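Local coordinates for protein SMG-7 (Caenorhabditis elegans, PDB 3ZHE), which pairs with SMG-5 through 14-3-3-like domains in nonsense-mediated mRNA decay, and may, like its family, bind telomeric DNA or telomerase RNA, at residues V132-G137 against E151-S156. Sequence-based numbering, arbitrary orientation.
Sequences VLLRMG and EYYEQS
Y152 packs against L133, M136 and G137, joining helices 122-142 and 146-159 as an antiparallel pair; both segments fall within a predicted TPR repeat. The axes of the two segments approach to 7.7 Å at 159°. Y152 CB packs against the backbone of G137, 3.6 Å from G137 CA. The CB of M136 lies over one face of the Y152 ring, a CH-pi contact 4.0 Å from the centroid. L133 CD2 meets the same ring at its edge. Y153 has CG anti to its own carbonyl carbon (chi1 -78°), and its ring lies beside L134 and G137. Y153 CE1 lies 3.4 Å from L134 O, which sits at the edge of the ring. The Y153 hydroxyl reaches past G137 to hydrogen bonds with D138, R141 and Q169, the last on helix 164-176. A leucine in place of Y153 would probably leave these three polar groups without their shared partner and open a gap beside G137. Q155 touches L133 from its CB and OE1, with Q155 OE1 3.8 Å from L133 CD2. S156 ends the contact. Its OG is hydrogen-bonded to A130 O, one turn before L134, and lies 3.5 Å from L134 CB.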
loop_
_atom_site.group_PDB
_atom_site.type_symbol
_atom_site.label_atom_id
_atom_site.label_comp_id
_atom_site.label_asym_id
_atom_site.label_seq_id
_atom_site.Cartn_x
_atom_site.Cartn_y
_atom_site.Cartn_z
ATOM N N VAL B 132 9.759 6.454 6.347
ATOM C CA VAL B 132 8.617 7.134 5.740
ATOM C C VAL B 132 7.343 6.887 6.546
ATOM O O VAL B 132 6.594 7.823 6.849
ATOM C CB VAL B 132 8.414 6.685 4.275
ATOM C CG1 VAL B 132 7.047 7.111 3.761
ATOM C CG2 VAL B 132 9.527 7.233 3.393
ATOM N N LEU B 133 7.112 5.626 6.902
ATOM C CA LEU B 133 5.965 5.267 7.734
ATOM C C LEU B 133 6.013 5.963 9.096
ATOM O O LEU B 133 4.990 6.444 9.597
ATOM C CB LEU B 133 5.890 3.749 7.911
ATOM C CG LEU B 133 5.493 2.961 6.663
ATOM C CD1 LEU B 133 5.634 1.464 6.895
ATOM C CD2 LEU B 133 4.071 3.311 6.252
ATOM N N LEU B 134 7.206 6.018 9.683
ATOM C CA LEU B 134 7.412 6.700 10.959
ATOM C C LEU B 134 6.984 8.163 10.881
ATOM O O LEU B 134 6.217 8.648 11.719
ATOM C CB LEU B 134 8.883 6.611 11.380
ATOM C CG LEU B 134 9.345 7.586 12.468
ATOM C CD1 LEU B 134 8.707 7.262 13.813
ATOM C CD2 LEU B 134 10.865 7.602 12.578
ATOM N N ARG B 135 7.475 8.858 9.860
ATOM C CA ARG B 135 7.203 10.285 9.719
ATOM C C ARG B 135 5.757 10.592 9.324
ATOM O O ARG B 135 5.208 11.623 9.723
ATOM C CB ARG B 135 8.194 10.941 8.753
ATOM C CG ARG B 135 9.632 10.915 9.248
ATOM C CD ARG B 135 9.697 11.174 10.747
ATOM N NE ARG B 135 11.068 11.188 11.246
ATOM C CZ ARG B 135 11.395 11.351 12.524
ATOM N NH1 ARG B 135 10.448 11.513 13.439
ATOM N NH2 ARG B 135 12.670 11.351 12.889
ATOM N N MET B 136 5.144 9.705 8.545
ATOM C CA MET B 136 3.716 9.818 8.270
ATOM C C MET B 136 2.950 9.658 9.575
ATOM O O MET B 136 1.919 10.299 9.785
ATOM C CB MET B 136 3.261 8.764 7.257
ATOM C CG MET B 136 3.532 9.135 5.810
ATOM S SD MET B 136 2.707 10.664 5.322
ATOM C CE MET B 136 0.992 10.229 5.597
ATOM N N GLY B 137 3.469 8.802 10.451
ATOM C CA GLY B 137 2.917 8.646 11.784
ATOM C C GLY B 137 2.983 9.944 12.566
ATOM O O GLY B 137 2.000 10.357 13.190
ATOM N N GLU B 151 -1.315 3.247 13.746
ATOM C CA GLU B 151 -1.165 2.267 12.672
ATOM C C GLU B 151 0.175 2.449 11.953
ATOM O O GLU B 151 0.959 1.501 11.827
ATOM C CB GLU B 151 -2.332 2.355 11.680
ATOM C CG GLU B 151 -3.695 2.007 12.279
ATOM C CD GLU B 151 -4.801 1.948 11.237
ATOM O OE1 GLU B 151 -4.513 2.194 10.047
ATOM O OE2 GLU B 151 -5.959 1.655 11.608
ATOM N N TYR B 152 0.436 3.673 11.497
ATOM C CA TYR B 152 1.699 4.005 10.842
ATOM C C TYR B 152 2.894 3.644 11.724
ATOM O O TYR B 152 3.875 3.065 11.254
ATOM C CB TYR B 152 1.754 5.495 10.484
ATOM C CG TYR B 152 0.938 5.895 9.270
ATOM C CD1 TYR B 152 1.415 5.671 7.986
ATOM C CD2 TYR B 152 -0.296 6.517 9.410
ATOM C CE1 TYR B 152 0.679 6.040 6.877
ATOM C CE2 TYR B 152 -1.040 6.890 8.304
ATOM C CZ TYR B 152 -0.546 6.649 7.040
ATOM O OH TYR B 152 -1.281 7.019 5.936
ATOM N N TYR B 153 2.796 3.986 13.006
ATOM C CA TYR B 153 3.853 3.708 13.975
ATOM C C TYR B 153 4.126 2.216 14.143
ATOM O O TYR B 153 5.277 1.792 14.152
ATOM C CB TYR B 153 3.510 4.319 15.336
ATOM C CG TYR B 153 3.738 5.809 15.424
ATOM C CD1 TYR B 153 4.680 6.435 14.620
ATOM C CD2 TYR B 153 3.015 6.591 16.315
ATOM C CE1 TYR B 153 4.893 7.799 14.698
ATOM C CE2 TYR B 153 3.220 7.954 16.400
ATOM C CZ TYR B 153 4.160 8.553 15.590
ATOM O OH TYR B 153 4.359 9.911 15.681
ATOM N N GLU B 154 3.065 1.428 14.291
ATOM C CA GLU B 154 3.202 -0.014 14.472
ATOM C C GLU B 154 3.783 -0.670 13.226
ATOM O O GLU B 154 4.631 -1.564 13.321
ATOM C CB GLU B 154 1.854 -0.646 14.831
ATOM C CG GLU B 154 1.346 -0.297 16.221
ATOM C CD GLU B 154 -0.059 -0.810 16.471
ATOM O OE1 GLU B 154 -0.648 -1.406 15.545
ATOM O OE2 GLU B 154 -0.575 -0.617 17.593
ATOM N N GLN B 155 3.326 -0.223 12.058
ATOM C CA GLN B 155 3.873 -0.719 10.799
ATOM C C GLN B 155 5.367 -0.417 10.713
ATOM O O GLN B 155 6.174 -1.312 10.456
ATOM C CB GLN B 155 3.126 -0.116 9.606
ATOM C CG GLN B 155 1.686 -0.595 9.473
ATOM C CD GLN B 155 0.924 0.119 8.372
ATOM O OE1 GLN B 155 1.490 0.910 7.619
ATOM N NE2 GLN B 155 -0.372 -0.157 8.276
ATOM N N SER B 156 5.723 0.843 10.950
ATOM C CA SER B 156 7.115 1.285 10.952
ATOM C C SER B 156 7.972 0.452 11.901
ATOM O O SER B 156 9.071 0.023 11.545
ATOM C CB SER B 156 7.195 2.766 11.336
ATOM O OG SER B 156 8.521 3.158 11.643
#